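Local coordinates for trehalose-6-phosphate phosphatase (Neosartorya fumigata, PDB 5DXL), which belongs to the trehalose-phosphatase family of the HAD clan, with an open, mostly parallel alpha/beta core and a smaller alpha/beta cap, at residues V188-I193 with E222-A227; M24-G29 with L215-T220. One frame throughout, in Å; residues are numbered along the deposited sequence. Where two conformers were deposited one is given.

Overall arrangement
After helix 8-17 the chain runs into strand 21-25. The last residues of this strand and the loop after it give residues 24-29 to contact 2. Strands 60-65 and 84-87 and the cap with its antiparallel sheet follow. The chain re-enters the core at residues 188-193, which lead into helix 190-199 and contact 1. Strand 211-216 closes contact 2 after 185 intervening residues, joining two neighbouring strands of the central sheet. Helix 222-229 closes contact 1 over 28 residues, joining the starts of two helices. The contacts therefore cross along the chain. Their centres lie about 11 Å apart, and Lys190 NZ links them through a salt bridge to Asp26 OD1.

Contact 1: V188-I193 with E222-A227; sequences VNKGFI and EDMFRA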
ATOM      1  N   VAL A 188      -5.605  -7.095  -2.795  1.00 16.63           N
ATOM      2  CA  VAL A 188      -5.789  -5.973  -1.882  1.00 15.98           C
ATOM      3  C   VAL A 188      -4.557  -5.780  -0.987  1.00 18.13           C
ATOM      4  O   VAL A 188      -4.262  -4.671  -0.539  1.00 19.61           O
ATOM      5  CB  VAL A 188      -7.056  -6.190  -1.008  1.00 21.04           C
ATOM      6  CG1 VAL A 188      -7.114  -5.206   0.151  1.00 24.69           C
ATOM      7  CG2 VAL A 188      -8.301  -6.091  -1.875  1.00 20.60           C
ATOM      8  N   ASN A 189      -3.840  -6.868  -0.735  0.50 15.74           N
ATOM      9  CA  ASN A 189      -2.651  -6.844   0.110  0.50 15.86           C
ATOM     10  C   ASN A 189      -1.544  -5.983  -0.512  0.50 14.37           C
ATOM     11  O   ASN A 189      -1.185  -6.172  -1.673  0.50 14.11           O
ATOM     12  CB  ASN A 189      -2.162  -8.280   0.344  0.50 16.03           C
ATOM     13  CG  ASN A 189      -1.031  -8.363   1.347  0.50 13.85           C
ATOM     14  OD1 ASN A 189       0.109  -8.039   1.039  0.50 14.57           O
ATOM     15  ND2 ASN A 189      -1.345  -8.819   2.556  0.50 19.32           N
ATOM     16  N   LYS A 190      -1.010  -5.033   0.258  1.00 14.60           N
ATOM     17  CA  LYS A 190      -0.023  -4.095  -0.262  1.00 16.16           C
ATOM     18  C   LYS A 190       1.283  -4.759  -0.682  1.00 14.26           C
ATOM     19  O   LYS A 190       2.009  -4.244  -1.530  1.00 15.68           O
ATOM     20  CB  LYS A 190       0.267  -2.997   0.766  1.00 21.29           C
ATOM     21  CG  LYS A 190      -0.573  -1.766   0.536  1.00 21.20           C
ATOM     22  CD  LYS A 190      -0.125  -0.588   1.390  1.00 19.03           C
ATOM     23  CE  LYS A 190      -1.114   0.546   1.240  1.00 22.23           C
ATOM     24  NZ  LYS A 190      -0.744   1.742   2.020  1.00 15.97           N
ATOM     25  N   GLY A 191       1.573  -5.911  -0.084  1.00 17.07           N
ATOM     26  CA  GLY A 191       2.743  -6.671  -0.479  1.00 18.00           C
ATOM     27  C   GLY A 191       2.568  -7.227  -1.874  1.00 17.26           C
ATOM     28  O   GLY A 191       3.502  -7.292  -2.663  1.00 17.81           O
ATOM     29  N   PHE A 192       1.341  -7.640  -2.172  1.00 22.45           N
ATOM     30  CA  PHE A 192       1.009  -8.133  -3.495  1.00 24.64           C
ATOM     31  C   PHE A 192       1.241  -6.988  -4.458  1.00 22.23           C
ATOM     32  O   PHE A 192       1.923  -7.112  -5.485  1.00 22.21           O
ATOM     33  CB  PHE A 192      -0.445  -8.633  -3.531  1.00 24.21           C
ATOM     34  CG  PHE A 192      -0.870  -9.201  -4.854  1.00 29.00           C
ATOM     35  CD1 PHE A 192      -1.227  -8.365  -5.904  1.00 25.42           C
ATOM     36  CD2 PHE A 192      -0.941 -10.573  -5.042  1.00 32.52           C
ATOM     37  CE1 PHE A 192      -1.628  -8.886  -7.124  1.00 28.06           C
ATOM     38  CE2 PHE A 192      -1.345 -11.101  -6.259  1.00 35.59           C
ATOM     39  CZ  PHE A 192      -1.687 -10.256  -7.299  1.00 30.76           C
ATOM     40  N   ILE A 193       0.695  -5.837  -4.087  1.00 25.77           N
ATOM     41  CA  ILE A 193       0.866  -4.639  -4.879  1.00 21.18           C
ATOM     42  C   ILE A 193       2.355  -4.322  -5.112  1.00 24.15           C
ATOM     43  O   ILE A 193       2.777  -4.175  -6.248  1.00 20.11           O
ATOM     44  CB  ILE A 193       0.138  -3.443  -4.206  1.00 19.82           C
ATOM     45  CG1 ILE A 193      -1.373  -3.748  -4.104  1.00 19.83           C
ATOM     46  CG2 ILE A 193       0.423  -2.148  -4.964  1.00 20.09           C
ATOM     47  CD1 ILE A 193      -2.176  -2.778  -3.195  1.00 19.09           C
ATOM     48  N   GLU A 222       3.535  -2.727   6.288  1.00 13.31           N
ATOM     49  CA  GLU A 222       4.484  -3.780   6.644  1.00 11.23           C
ATOM     50  C   GLU A 222       4.586  -4.843   5.550  1.00 13.66           C
ATOM     51  O   GLU A 222       5.652  -5.413   5.325  1.00 13.32           O
ATOM     52  CB  GLU A 222       4.095  -4.419   7.981  1.00 12.17           C
ATOM     53  CG  GLU A 222       4.261  -3.474   9.170  1.00 14.09           C
ATOM     54  CD  GLU A 222       5.725  -3.203   9.486  1.00 17.90           C
ATOM     55  OE1 GLU A 222       6.525  -4.161   9.464  1.00 17.34           O
ATOM     56  OE2 GLU A 222       6.076  -2.032   9.741  1.00 14.40           O
ATOM     57  N   ASP A 223       3.487  -5.086   4.842  1.00 12.57           N
ATOM     58  CA  ASP A 223       3.492  -6.117   3.807  1.00 15.85           C
ATOM     59  C   ASP A 223       4.347  -5.697   2.604  1.00 13.59           C
ATOM     60  O   ASP A 223       4.920  -6.546   1.920  1.00 13.92           O
ATOM     61  CB  ASP A 223       2.057  -6.454   3.378  1.00 14.97           C
ATOM     62  CG  ASP A 223       1.305  -7.274   4.434  1.00 25.03           C
ATOM     63  OD1 ASP A 223       1.948  -8.080   5.153  1.00 27.07           O
ATOM     64  OD2 ASP A 223       0.068  -7.112   4.542  1.00 31.02           O
HETATM   65  N   MSE A 224       4.453  -4.388   2.349  1.00 10.76           N
HETATM   66  CA  MSE A 224       5.366  -3.890   1.316  1.00 10.99           C
HETATM   67  C   MSE A 224       6.807  -4.218   1.696  1.00 11.37           C
HETATM   68  O   MSE A 224       7.585  -4.660   0.848  1.00 11.89           O
HETATM   69  CB  MSE A 224       5.220  -2.378   1.110  1.00 12.99           C
HETATM   70  CG  MSE A 224       3.849  -1.966   0.613  1.00 12.48           C
HETATM   71 SE   MSE A 224       3.827  -0.150  -0.103  1.00 17.10          SE
HETATM   72  CE  MSE A 224       4.165   0.838   1.562  1.00 11.69           C
ATOM     73  N   PHE A 225       7.154  -3.981   2.960  1.00 12.42           N
ATOM     74  CA  PHE A 225       8.521  -4.228   3.427  1.00 11.06           C
ATOM     75  C   PHE A 225       8.840  -5.721   3.331  1.00 12.82           C
ATOM     76  O   PHE A 225       9.930  -6.102   2.901  1.00 13.56           O
ATOM     77  CB  PHE A 225       8.729  -3.751   4.870  1.00 11.48           C
ATOM     78  CG  PHE A 225       8.279  -2.335   5.134  1.00 11.50           C
ATOM     79  CD1 PHE A 225       8.420  -1.336   4.179  1.00 11.75           C
ATOM     80  CD2 PHE A 225       7.710  -2.009   6.361  1.00 11.39           C
ATOM     81  CE1 PHE A 225       7.994  -0.030   4.439  1.00 10.74           C
ATOM     82  CE2 PHE A 225       7.281  -0.715   6.633  1.00  9.79           C
ATOM     83  CZ  PHE A 225       7.425   0.281   5.675  1.00 10.39           C
ATOM     84  N   ARG A 226       7.875  -6.549   3.723  1.00 14.19           N
ATOM     85  CA  ARG A 226       8.010  -8.004   3.596  1.00 13.77           C
ATOM     86  C   ARG A 226       8.269  -8.407   2.159  1.00 17.94           C
ATOM     87  O   ARG A 226       9.151  -9.214   1.877  1.00 19.33           O
ATOM     88  CB  ARG A 226       6.755  -8.725   4.098  1.00 17.61           C
ATOM     89  CG  ARG A 226       6.685  -8.869   5.584  1.00 22.71           C
ATOM     90  CD  ARG A 226       5.571  -9.831   6.028  1.00 24.12           C
ATOM     91  NE  ARG A 226       5.392  -9.713   7.468  1.00 28.71           N
ATOM     92  CZ  ARG A 226       4.523  -8.888   8.045  1.00 29.57           C
ATOM     93  NH1 ARG A 226       3.729  -8.132   7.299  1.00 25.85           N
ATOM     94  NH2 ARG A 226       4.439  -8.824   9.369  1.00 34.33           N
ATOM     95  N   ALA A 227       7.484  -7.853   1.242  1.00 14.05           N
ATOM     96  CA  ALA A 227       7.634  -8.191  -0.160  1.00 15.07           C
ATOM     97  C   ALA A 227       9.014  -7.821  -0.689  1.00 16.29           C
ATOM     98  O   ALA A 227       9.604  -8.562  -1.475  1.00 18.46           O
ATOM     99  CB  ALA A 227       6.544  -7.506  -0.991  1.00 18.63           C
TER
HETATM  100  O   HOH W   1      -1.199  -5.061   3.190  1.00 23.98           O
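The side-chain amide of Asn189 lies over the carboxylate of Asp223. The two side chains cross at about a right angle, and their flat ends are turned 32° from each other. Asn189 ND2 reaches Asp223 OD2 at 3.0 Å in a weak, bent hydrogen bond, coming from well above the carboxylate plane. CG of Asn189 stands anti to the backbone N (chi1 -173°), which brings this CG to 3.6 Å from Asp223 OD2. The amide oxygen, Asn189 OD1, sits 3.4 Å from Asp223 CB and turns back to its own helix. There it caps the first turn. Asn189 OD1 accepts from Gly191 N at 2.8 Å. A weaker bond comes from Phe192 N. Asn189 has a second conformer in the crystal, so its bonds may not be permanent. A water also bridges the segments. It accepts from Lys190 N and donates to Asp223 OD2 at 2.8 Å. The other oxygen, Asp223 OD1, pairs with Arg226 NH1 in a salt bridge within helix 222-229.

Next to this polar layer the backbones meet closely. Gly191 CA is 3.2 Å from Asp223 O. Ala227 CB rests on Gly191 O at 3.5 Å. On the buried side, CG of Met224, a selenomethionine, touches Lys190 CB at 3.7 Å and also abuts Lys190 O. Met224 packs further on Ile65 and Cys214 of the central sheet. The Lys190 chain runs extended beyond CG, away from helix 222-229. Its NZ forms salt bridges with Asp221 and Asp26 and a hydrogen bond to Ile65 O.

The contact thus sets the N-terminal turns of two helices side by side next to the central sheet. A lysine at the start of such a helix, reaching the acidic strand ends, is consistent with motif III of the HAD fold.

Contact 2: M24-G29 with L215-T220; sequences MFDYDG and LGDDFT
Two neighbouring parallel strands of the HAD core meet here at their C-terminal ends, and Phe25 pairs with Leu215 in a parallel bridge. Leu215 N donates to Met24 O at 2.9 Å, and Asp26 N donates to Leu215 O at 3.0 Å. On one face of the sheet the Phe25 and Leu215 side chains lie side by side, pointing the same way. Phe25 CE1 meets Leu215 CD1 at 3.6 Å.

Farther along the loops, Asp26, Asp217 and Asp218 bring their carboxylates together. CG of Asp26 is anti to its backbone N (chi1 -165°), which turns this CG to the other loop. Asp26 OD2 lies 3.5 Å from both Asp217 OD1 and Asp218 OD2. Asp26 OD1 takes Tyr27 N from above the carboxylate plane, at 2.8 Å. Asp217 CB packs on Gly29 O at 3.4 Å. Asp218 OD1 is held by Thr220 OG1 at 2.9 Å and by the backbone N of Asp221.

The run Asp26-Tyr27-Asp28-Gly29 matches the first HAD motif, and Gly216-Asp217 with Asp221 is consistent with the fourth. Gathering like charges this closely would be costly without positive partners such as Lys190. The cluster resembles the site where HAD relatives hold magnesium.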
HETATM    1  N   MSE A  24       7.852   3.844  -3.656  1.00  7.59           N
HETATM    2  CA  MSE A  24       6.505   3.428  -3.301  1.00  8.44           C
HETATM    3  C   MSE A  24       6.153   4.051  -1.954  1.00 10.12           C
HETATM    4  O   MSE A  24       6.775   3.731  -0.937  1.00 11.39           O
HETATM    5  CB  MSE A  24       6.411   1.891  -3.267  1.00  8.29           C
HETATM    6  CG  MSE A  24       6.709   1.268  -4.630  1.00  9.05           C
HETATM    7 SE   MSE A  24       6.650  -0.701  -4.701  1.00 23.39          SE
HETATM    8  CE  MSE A  24       8.138  -1.119  -3.540  1.00 19.97           C
ATOM      9  N   PHE A  25       5.170   4.948  -1.963  1.00  7.67           N
ATOM     10  CA  PHE A  25       4.769   5.686  -0.764  1.00  7.23           C
ATOM     11  C   PHE A  25       3.329   5.420  -0.378  1.00  7.57           C
ATOM     12  O   PHE A  25       2.444   5.585  -1.214  1.00  7.66           O
ATOM     13  CB  PHE A  25       4.864   7.203  -0.994  1.00  7.11           C
ATOM     14  CG  PHE A  25       6.198   7.686  -1.490  1.00 10.12           C
ATOM     15  CD1 PHE A  25       7.387   7.174  -0.996  1.00 16.94           C
ATOM     16  CD2 PHE A  25       6.249   8.673  -2.444  1.00 12.43           C
ATOM     17  CE1 PHE A  25       8.615   7.661  -1.463  1.00 16.09           C
ATOM     18  CE2 PHE A  25       7.468   9.177  -2.903  1.00  9.28           C
ATOM     19  CZ  PHE A  25       8.642   8.681  -2.410  1.00 13.67           C
ATOM     20  N   ASP A  26       3.080   5.063   0.880  1.00  7.36           N
ATOM     21  CA  ASP A  26       1.744   5.248   1.428  1.00  7.25           C
ATOM     22  C   ASP A  26       1.522   6.763   1.484  1.00  8.59           C
ATOM     23  O   ASP A  26       2.484   7.534   1.443  1.00  9.32           O
ATOM     24  CB  ASP A  26       1.627   4.579   2.810  1.00  7.88           C
ATOM     25  CG  ASP A  26       0.182   4.414   3.292  1.00 11.03           C
ATOM     26  OD1 ASP A  26      -0.765   4.836   2.614  1.00 11.36           O
ATOM     27  OD2 ASP A  26       0.003   3.834   4.381  1.00 11.99           O
ATOM     28  N   TYR A  27       0.265   7.198   1.545  1.00  7.89           N
ATOM     29  CA  TYR A  27      -0.007   8.630   1.594  1.00  9.73           C
ATOM     30  C   TYR A  27      -0.303   9.086   3.036  1.00 10.17           C
ATOM     31  O   TYR A  27       0.542   9.709   3.680  1.00 10.13           O
ATOM     32  CB  TYR A  27      -1.166   9.009   0.648  1.00  8.56           C
ATOM     33  CG  TYR A  27      -1.497  10.467   0.764  1.00 10.38           C
ATOM     34  CD1 TYR A  27      -0.579  11.427   0.357  1.00 11.59           C
ATOM     35  CD2 TYR A  27      -2.693  10.887   1.327  1.00 10.56           C
ATOM     36  CE1 TYR A  27      -0.844  12.778   0.494  1.00 14.46           C
ATOM     37  CE2 TYR A  27      -2.972  12.242   1.472  1.00 11.14           C
ATOM     38  CZ  TYR A  27      -2.041  13.174   1.057  1.00 15.85           C
ATOM     39  OH  TYR A  27      -2.304  14.515   1.191  1.00 20.96           O
ATOM     40  N   ASP A  28      -1.491   8.779   3.540  1.00  9.97           N
ATOM     41  CA  ASP A  28      -1.844   9.196   4.896  1.00 10.46           C
ATOM     42  C   ASP A  28      -0.895   8.617   5.931  1.00  9.56           C
ATOM     43  O   ASP A  28      -0.534   7.449   5.860  1.00 11.47           O
ATOM     44  CB  ASP A  28      -3.279   8.777   5.224  1.00  9.75           C
ATOM     45  CG  ASP A  28      -4.295   9.572   4.444  1.00 13.05           C
ATOM     46  OD1 ASP A  28      -4.485  10.764   4.773  1.00 14.84           O
ATOM     47  OD2 ASP A  28      -4.882   9.027   3.492  1.00 11.88           O
ATOM     48  N   GLY A  29      -0.481   9.442   6.889  1.00 10.90           N
ATOM     49  CA  GLY A  29       0.464   9.007   7.905  1.00 11.60           C
ATOM     50  C   GLY A  29       1.917   8.902   7.465  1.00 11.96           C
ATOM     51  O   GLY A  29       2.805   8.677   8.294  1.00 11.34           O
ATOM     52  N   LEU A 215       8.125   3.584   1.629  1.00  8.56           N
ATOM     53  CA  LEU A 215       7.780   4.286   2.869  1.00  7.64           C
ATOM     54  C   LEU A 215       6.335   4.055   3.280  1.00  8.46           C
ATOM     55  O   LEU A 215       5.419   4.154   2.457  1.00  9.58           O
ATOM     56  CB  LEU A 215       8.017   5.792   2.703  1.00  9.00           C
ATOM     57  CG  LEU A 215       9.483   6.240   2.797  1.00 11.55           C
ATOM     58  CD1 LEU A 215       9.731   7.473   1.931  1.00 13.15           C
ATOM     59  CD2 LEU A 215       9.784   6.558   4.251  1.00 14.46           C
ATOM     60  N   GLY A 216       6.130   3.784   4.565  1.00  9.36           N
ATOM     61  CA  GLY A 216       4.786   3.571   5.078  1.00  9.90           C
ATOM     62  C   GLY A 216       4.786   3.559   6.593  1.00  9.86           C
ATOM     63  O   GLY A 216       5.795   3.223   7.217  1.00 10.11           O
ATOM     64  N   ASP A 217       3.645   3.908   7.185  1.00  9.56           N
ATOM     65  CA  ASP A 217       3.561   4.040   8.638  1.00 10.97           C
ATOM     66  C   ASP A 217       2.769   2.948   9.334  1.00 12.63           C
ATOM     67  O   ASP A 217       2.873   2.799  10.547  1.00 12.60           O
ATOM     68  CB  ASP A 217       2.919   5.376   9.004  1.00 10.50           C
ATOM     69  CG  ASP A 217       1.470   5.454   8.569  1.00 14.03           C
ATOM     70  OD1 ASP A 217       1.204   5.176   7.386  1.00 13.33           O
ATOM     71  OD2 ASP A 217       0.604   5.801   9.401  1.00 16.91           O
ATOM     72  N   ASP A 218       1.960   2.207   8.591  1.00 10.38           N
ATOM     73  CA  ASP A 218       0.971   1.366   9.271  1.00 12.56           C
ATOM     74  C   ASP A 218       1.165  -0.136   9.082  1.00 16.79           C
ATOM     75  O   ASP A 218       2.134  -0.587   8.475  1.00 14.96           O
ATOM     76  CB  ASP A 218      -0.453   1.797   8.857  1.00 14.06           C
ATOM     77  CG  ASP A 218      -0.824   1.455   7.405  1.00 14.87           C
ATOM     78  OD1 ASP A 218      -0.226   0.570   6.760  1.00 14.77           O
ATOM     79  OD2 ASP A 218      -1.777   2.086   6.905  1.00 18.56           O
ATOM     80  N   PHE A 219       0.228  -0.898   9.637  1.00 18.58           N
ATOM     81  CA  PHE A 219       0.300  -2.353   9.647  1.00 20.45           C
ATOM     82  C   PHE A 219       0.244  -2.923   8.232  1.00 14.82           C
ATOM     83  O   PHE A 219       0.946  -3.882   7.925  1.00 21.42           O
ATOM     84  CB  PHE A 219      -0.840  -2.916  10.512  1.00 18.82           C
ATOM     85  CG  PHE A 219      -0.833  -4.412  10.652  1.00 34.74           C
ATOM     86  CD1 PHE A 219      -0.045  -5.030  11.609  1.00 38.00           C
ATOM     87  CD2 PHE A 219      -1.639  -5.202   9.843  1.00 35.31           C
ATOM     88  CE1 PHE A 219      -0.046  -6.411  11.749  1.00 40.58           C
ATOM     89  CE2 PHE A 219      -1.642  -6.585   9.977  1.00 37.90           C
ATOM     90  CZ  PHE A 219      -0.845  -7.186  10.932  1.00 38.62           C
ATOM     91  N   THR A 220      -0.569  -2.319   7.371  1.00 16.66           N
ATOM     92  CA  THR A 220      -0.693  -2.773   5.990  1.00 18.91           C
ATOM     93  C   THR A 220       0.584  -2.496   5.195  1.00 20.81           C
ATOM     94  O   THR A 220       0.944  -3.248   4.287  1.00 20.29           O
ATOM     95  CB  THR A 220      -1.903  -2.111   5.266  1.00 24.05           C
ATOM     96  OG1 THR A 220      -1.517  -0.869   4.658  1.00 30.57           O
ATOM     97  CG2 THR A 220      -3.040  -1.869   6.243  1.00 28.37           C
TER